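Local atomic coordinates of protein pid-3 (Caenorhabditis elegans, PDB entry 7OCX), a protein that pairs with TOFU-6 through its RNA recognition motif domain, as part of the PETISCO complex that acts in piRNA biogenesis. Residues A30-T42 with A52-F66. Numbering follows the deposited sequence.
Sequences AQLLTPYRVNGIT and ALENKFQVYQAVQDF
Glu54 OE1 takes two partners from residues 37 and 39: Asn39 ND2 reaches it at 2.8 Å, nearly straight at 170° and in the plane of its own amide, while Arg37 NE makes a longer salt bridge at 3.5 Å. The extended Arg37 chain also hands NE to Asn39 OD1, which ties the three side chains together; Arg37 NH1 hydrogen-bonds Met23 O of the second subunit.

Tyr36 lies against the helix. With CG anti to its carbonyl carbon (chi1 -59°), the ring lies along helix 56-66, Gln58 O and Ala62 N over one face near its rim, and its OH donates to Asp65 OD2 at 2.7 Å, from above the carboxylate plane. Phe66 CE2 comes in at the edge, 3.9 Å from Tyr36 CD2. A leucine in place of Tyr36 would probably leave Asp65 without this hydroxyl partner and open a gap beside Phe66. The next residue's backbone, Arg37 N, donates to Gln58 OE1 at 2.8 Å, in the plane of the Gln58 amide carbonyl.

Leu33 CD2 packs 3.7 Å from Phe66 CD2. Asn39 N and, more weakly, Gly40 N both turn to Ala52 O, the mark of a classic beta bulge. The contact pairs strand 38-45 with strand 48-53 at the edge of the RRM sheet and sets the loop after helix 26-32 against helix 56-66, with Leu53 and Ala62 meeting Leu15 of strand 14-18 and Phe66 reaching strand 75-81.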
loop_
_atom_site.group_PDB
_atom_site.type_symbol
_atom_site.label_atom_id
_atom_site.label_comp_id
_atom_site.label_asym_id
_atom_site.label_seq_id
_atom_site.Cartn_x
_atom_site.Cartn_y
_atom_site.Cartn_z
ATOM N N ALA B 30 1.113 -6.985 -1.741
ATOM C CA ALA B 30 -0.033 -6.561 -0.939
ATOM C C ALA B 30 -0.174 -5.044 -0.912
ATOM O O ALA B 30 -1.298 -4.514 -0.920
ATOM C CB ALA B 30 0.082 -7.133 0.471
ATOM N N GLN B 31 0.954 -4.318 -0.847
ATOM C CA GLN B 31 0.914 -2.863 -0.839
ATOM C C GLN B 31 0.312 -2.311 -2.135
ATOM O O GLN B 31 -0.374 -1.280 -2.113
ATOM C CB GLN B 31 2.316 -2.296 -0.576
ATOM C CG GLN B 31 2.832 -2.582 0.862
ATOM C CD GLN B 31 4.272 -2.131 1.055
ATOM O OE1 GLN B 31 5.114 -2.370 0.193
ATOM N NE2 GLN B 31 4.584 -1.584 2.228
ATOM N N LEU B 32 0.548 -2.975 -3.267
ATOM C CA LEU B 32 -0.071 -2.549 -4.527
ATOM C C LEU B 32 -1.598 -2.573 -4.454
ATOM O O LEU B 32 -2.282 -1.803 -5.157
ATOM C CB LEU B 32 0.382 -3.440 -5.679
ATOM C CG LEU B 32 1.857 -3.462 -6.088
ATOM C CD1 LEU B 32 2.066 -4.540 -7.155
ATOM C CD2 LEU B 32 2.233 -2.088 -6.550
ATOM N N LEU B 33 -2.148 -3.457 -3.620
ATOM C CA LEU B 33 -3.580 -3.699 -3.534
ATOM C C LEU B 33 -4.259 -2.963 -2.393
ATOM O O LEU B 33 -5.454 -3.208 -2.147
ATOM C CB LEU B 33 -3.838 -5.206 -3.394
ATOM C CG LEU B 33 -3.368 -6.021 -4.586
ATOM C CD1 LEU B 33 -3.348 -7.523 -4.275
ATOM C CD2 LEU B 33 -4.256 -5.811 -5.838
ATOM N N THR B 34 -3.543 -2.096 -1.687
ATOM C CA THR B 34 -4.154 -1.242 -0.681
ATOM C C THR B 34 -5.383 -0.562 -1.263
ATOM O O THR B 34 -5.299 0.014 -2.358
ATOM C CB THR B 34 -3.166 -0.174 -0.219
ATOM O OG1 THR B 34 -2.010 -0.850 0.257
ATOM C CG2 THR B 34 -3.750 0.682 0.901
ATOM N N PRO B 35 -6.521 -0.552 -0.546
ATOM C CA PRO B 35 -6.724 -0.996 0.849
ATOM C C PRO B 35 -7.359 -2.383 1.025
ATOM O O PRO B 35 -7.766 -2.697 2.129
ATOM C CB PRO B 35 -7.678 0.079 1.385
ATOM C CG PRO B 35 -8.584 0.345 0.196
ATOM C CD PRO B 35 -7.699 0.178 -1.049
ATOM N N TYR B 36 -7.460 -3.186 -0.034
ATOM C CA TYR B 36 -8.204 -4.438 0.033
ATOM C C TYR B 36 -7.505 -5.462 0.916
ATOM O O TYR B 36 -6.275 -5.473 1.056
ATOM C CB TYR B 36 -8.446 -4.991 -1.390
ATOM C CG TYR B 36 -9.215 -3.977 -2.188
ATOM C CD1 TYR B 36 -10.569 -3.757 -1.935
ATOM C CD2 TYR B 36 -8.595 -3.187 -3.154
ATOM C CE1 TYR B 36 -11.281 -2.803 -2.613
ATOM C CE2 TYR B 36 -9.304 -2.229 -3.840
ATOM C CZ TYR B 36 -10.651 -2.040 -3.562
ATOM O OH TYR B 36 -11.376 -1.090 -4.228
ATOM N N ARG B 37 -8.318 -6.302 1.562
ATOM C CA ARG B 37 -7.784 -7.262 2.512
ATOM C C ARG B 37 -7.202 -8.454 1.768
ATOM O O ARG B 37 -7.918 -9.166 1.050
ATOM C CB ARG B 37 -8.826 -7.757 3.512
ATOM C CG ARG B 37 -8.194 -8.807 4.442
ATOM C CD ARG B 37 -9.090 -9.249 5.568
ATOM N NE ARG B 37 -8.514 -10.308 6.393
ATOM C CZ ARG B 37 -7.909 -10.129 7.558
ATOM N NH1 ARG B 37 -7.705 -8.924 8.053
ATOM N NH2 ARG B 37 -7.529 -11.190 8.259
ATOM N N VAL B 38 -5.915 -8.690 1.992
ATOM C CA VAL B 38 -5.157 -9.778 1.391
ATOM C C VAL B 38 -4.966 -10.859 2.441
ATOM O O VAL B 38 -4.402 -10.602 3.512
ATOM C CB VAL B 38 -3.792 -9.286 0.879
ATOM C CG1 VAL B 38 -3.010 -10.460 0.314
ATOM C CG2 VAL B 38 -3.944 -8.188 -0.120
ATOM N N ASN B 39 -5.388 -12.076 2.128
ATOM C CA ASN B 39 -5.234 -13.210 3.025
ATOM C C ASN B 39 -4.163 -14.189 2.592
ATOM O O ASN B 39 -3.774 -15.054 3.382
ATOM C CB ASN B 39 -6.553 -13.957 3.144
ATOM C CG ASN B 39 -7.573 -13.168 3.886
ATOM O OD1 ASN B 39 -7.242 -12.460 4.844
ATOM N ND2 ASN B 39 -8.818 -13.255 3.454
ATOM N N GLY B 40 -3.688 -14.100 1.365
ATOM C CA GLY B 40 -2.647 -15.011 0.951
ATOM C C GLY B 40 -2.113 -14.611 -0.398
ATOM O O GLY B 40 -2.841 -14.038 -1.205
ATOM N N ILE B 41 -0.843 -14.871 -0.648
ATOM C CA ILE B 41 -0.240 -14.556 -1.932
ATOM C C ILE B 41 0.650 -15.714 -2.338
ATOM O O ILE B 41 1.493 -16.158 -1.553
ATOM C CB ILE B 41 0.585 -13.254 -1.907
ATOM C CG1 ILE B 41 -0.289 -12.072 -1.499
ATOM C CG2 ILE B 41 1.231 -13.060 -3.274
ATOM C CD1 ILE B 41 0.466 -10.739 -1.388
ATOM N N THR B 42 0.482 -16.176 -3.575
ATOM C CA THR B 42 1.359 -17.170 -4.180
ATOM C C THR B 42 2.085 -16.526 -5.356
ATOM O O THR B 42 1.464 -16.180 -6.364
ATOM C CB THR B 42 0.570 -18.392 -4.635
ATOM O OG1 THR B 42 -0.098 -18.980 -3.515
ATOM C CG2 THR B 42 1.492 -19.415 -5.248
ATOM N N ALA B 52 -5.218 -14.089 -2.877
ATOM C CA ALA B 52 -6.523 -14.318 -2.271
ATOM C C ALA B 52 -6.887 -13.078 -1.462
ATOM O O ALA B 52 -6.155 -12.699 -0.544
ATOM C CB ALA B 52 -6.519 -15.571 -1.399
ATOM N N LEU B 53 -7.966 -12.415 -1.855
ATOM C CA LEU B 53 -8.550 -11.308 -1.123
ATOM C C LEU B 53 -9.689 -11.840 -0.268
ATOM O O LEU B 53 -10.046 -13.013 -0.328
ATOM C CB LEU B 53 -9.023 -10.210 -2.072
ATOM C CG LEU B 53 -8.051 -9.518 -3.030
ATOM C CD1 LEU B 53 -8.796 -8.462 -3.795
ATOM C CD2 LEU B 53 -6.903 -8.911 -2.232
ATOM N N GLU B 54 -10.298 -10.963 0.514
ATOM C CA GLU B 54 -11.289 -11.417 1.487
ATOM C C GLU B 54 -12.520 -12.029 0.810
ATOM O O GLU B 54 -13.073 -13.020 1.300
ATOM C CB GLU B 54 -11.682 -10.229 2.374
ATOM C CG GLU B 54 -12.694 -10.497 3.481
ATOM C CD GLU B 54 -12.248 -11.566 4.448
ATOM O OE1 GLU B 54 -11.035 -11.880 4.483
ATOM O OE2 GLU B 54 -13.112 -12.084 5.191
ATOM N N ASN B 55 -12.963 -11.460 -0.310
ATOM C CA ASN B 55 -14.197 -11.936 -0.932
ATOM C C ASN B 55 -14.300 -11.412 -2.357
ATOM O O ASN B 55 -13.459 -10.636 -2.830
ATOM C CB ASN B 55 -15.420 -11.527 -0.089
ATOM C CG ASN B 55 -15.561 -10.010 0.045
ATOM O OD1 ASN B 55 -15.499 -9.281 -0.947
ATOM N ND2 ASN B 55 -15.720 -9.528 1.288
ATOM N N LYS B 56 -15.364 -11.843 -3.033
ATOM C CA LYS B 56 -15.521 -11.574 -4.453
ATOM C C LYS B 56 -15.788 -10.103 -4.717
ATOM O O LYS B 56 -15.483 -9.605 -5.804
ATOM C CB LYS B 56 -16.656 -12.424 -5.017
ATOM C CG LYS B 56 -17.997 -12.190 -4.334
ATOM C CD LYS B 56 -19.092 -13.158 -4.784
ATOM C CE LYS B 56 -20.426 -12.869 -4.088
ATOM N NZ LYS B 56 -21.477 -13.864 -4.442
ATOM N N PHE B 57 -16.345 -9.381 -3.747
ATOM C CA PHE B 57 -16.566 -7.949 -3.961
ATOM C C PHE B 57 -15.258 -7.196 -3.987
ATOM O O PHE B 57 -15.080 -6.282 -4.799
ATOM C CB PHE B 57 -17.463 -7.379 -2.881
ATOM C CG PHE B 57 -18.744 -8.108 -2.757
ATOM C CD1 PHE B 57 -19.746 -7.913 -3.683
ATOM C CD2 PHE B 57 -18.930 -9.018 -1.748
ATOM C CE1 PHE B 57 -20.920 -8.596 -3.584
ATOM C CE2 PHE B 57 -20.101 -9.706 -1.640
ATOM C CZ PHE B 57 -21.107 -9.492 -2.566
ATOM N N GLN B 58 -14.335 -7.568 -3.105
ATOM C CA GLN B 58 -13.022 -6.962 -3.111
ATOM C C GLN B 58 -12.250 -7.342 -4.371
ATOM O O GLN B 58 -11.563 -6.493 -4.956
ATOM C CB GLN B 58 -12.285 -7.315 -1.814
ATOM C CG GLN B 58 -13.011 -6.743 -0.584
ATOM C CD GLN B 58 -12.135 -6.685 0.654
ATOM O OE1 GLN B 58 -10.920 -6.522 0.541
ATOM N NE2 GLN B 58 -12.741 -6.809 1.836
ATOM N N VAL B 59 -12.400 -8.576 -4.851
ATOM C CA VAL B 59 -11.788 -8.922 -6.135
ATOM C C VAL B 59 -12.330 -8.021 -7.231
ATOM O O VAL B 59 -11.575 -7.447 -8.019
ATOM C CB VAL B 59 -12.031 -10.400 -6.471
ATOM C CG1 VAL B 59 -11.618 -10.725 -7.915
ATOM C CG2 VAL B 59 -11.279 -11.302 -5.528
ATOM N N TYR B 60 -13.647 -7.874 -7.291
ATOM C CA TYR B 60 -14.239 -7.054 -8.341
ATOM C C TYR B 60 -13.676 -5.634 -8.323
ATOM O O TYR B 60 -13.314 -5.079 -9.371
ATOM C CB TYR B 60 -15.756 -7.045 -8.181
ATOM C CG TYR B 60 -16.480 -6.220 -9.211
ATOM C CD1 TYR B 60 -16.820 -6.749 -10.450
ATOM C CD2 TYR B 60 -16.777 -4.879 -8.960
ATOM C CE1 TYR B 60 -17.485 -5.982 -11.393
ATOM C CE2 TYR B 60 -17.424 -4.109 -9.896
ATOM C CZ TYR B 60 -17.772 -4.660 -11.119
ATOM O OH TYR B 60 -18.416 -3.907 -12.065
ATOM N N GLN B 61 -13.614 -5.024 -7.141
ATOM C CA GLN B 61 -13.129 -3.647 -7.030
ATOM C C GLN B 61 -11.631 -3.534 -7.307
ATOM O O GLN B 61 -11.178 -2.536 -7.888
ATOM C CB GLN B 61 -13.444 -3.100 -5.633
ATOM C CG GLN B 61 -14.949 -3.057 -5.357
ATOM C CD GLN B 61 -15.256 -2.753 -3.903
ATOM O OE1 GLN B 61 -15.461 -1.603 -3.527
ATOM N NE2 GLN B 61 -15.336 -3.799 -3.099
ATOM N N ALA B 62 -10.849 -4.535 -6.899
ATOM C CA ALA B 62 -9.415 -4.495 -7.166
ATOM C C ALA B 62 -9.139 -4.561 -8.659
ATOM O O ALA B 62 -8.249 -3.875 -9.160
ATOM C CB ALA B 62 -8.694 -5.640 -6.448
ATOM N N VAL B 63 -9.864 -5.409 -9.388
ATOM C CA VAL B 63 -9.708 -5.417 -10.840
ATOM C C VAL B 63 -10.025 -4.041 -11.415
ATOM O O VAL B 63 -9.262 -3.487 -12.220
ATOM C CB VAL B 63 -10.592 -6.511 -11.473
ATOM C CG1 VAL B 63 -10.526 -6.423 -13.007
ATOM C CG2 VAL B 63 -10.179 -7.894 -10.981
ATOM N N GLN B 64 -11.144 -3.452 -10.989
ATOM C CA GLN B 64 -11.533 -2.153 -11.525
ATOM C C GLN B 64 -10.499 -1.092 -11.179
ATOM O O GLN B 64 -10.170 -0.246 -12.016
ATOM C CB GLN B 64 -12.924 -1.803 -10.996
ATOM C CG GLN B 64 -13.468 -0.409 -11.263
ATOM C CD GLN B 64 -14.931 -0.275 -10.808
ATOM O OE1 GLN B 64 -15.207 0.151 -9.683
ATOM N NE2 GLN B 64 -15.862 -0.668 -11.671
ATOM N N ASP B 65 -9.955 -1.134 -9.953
ATOM C CA ASP B 65 -9.031 -0.085 -9.530
ATOM C C ASP B 65 -7.667 -0.208 -10.202
ATOM O O ASP B 65 -6.992 0.808 -10.434
ATOM C CB ASP B 65 -8.783 -0.115 -8.017
ATOM C CG ASP B 65 -9.946 0.381 -7.183
ATOM O OD1 ASP B 65 -10.961 0.829 -7.741
ATOM O OD2 ASP B 65 -9.804 0.301 -5.925
ATOM N N PHE B 66 -7.190 -1.445 -10.426
ATOM C CA PHE B 66 -5.781 -1.671 -10.728
ATOM C C PHE B 66 -5.507 -2.218 -12.115
ATOM O O PHE B 66 -4.410 -2.017 -12.620
ATOM C CB PHE B 66 -5.158 -2.615 -9.680
ATOM C CG PHE B 66 -5.311 -2.123 -8.275
ATOM C CD1 PHE B 66 -4.904 -0.833 -7.917
ATOM C CD2 PHE B 66 -5.923 -2.914 -7.320
ATOM C CE1 PHE B 66 -5.089 -0.353 -6.635
ATOM C CE2 PHE B 66 -6.098 -2.439 -6.020
ATOM C CZ PHE B 66 -5.700 -1.167 -5.685
HETATM O O HOH W 1 -9.552 -15.133 1.253
#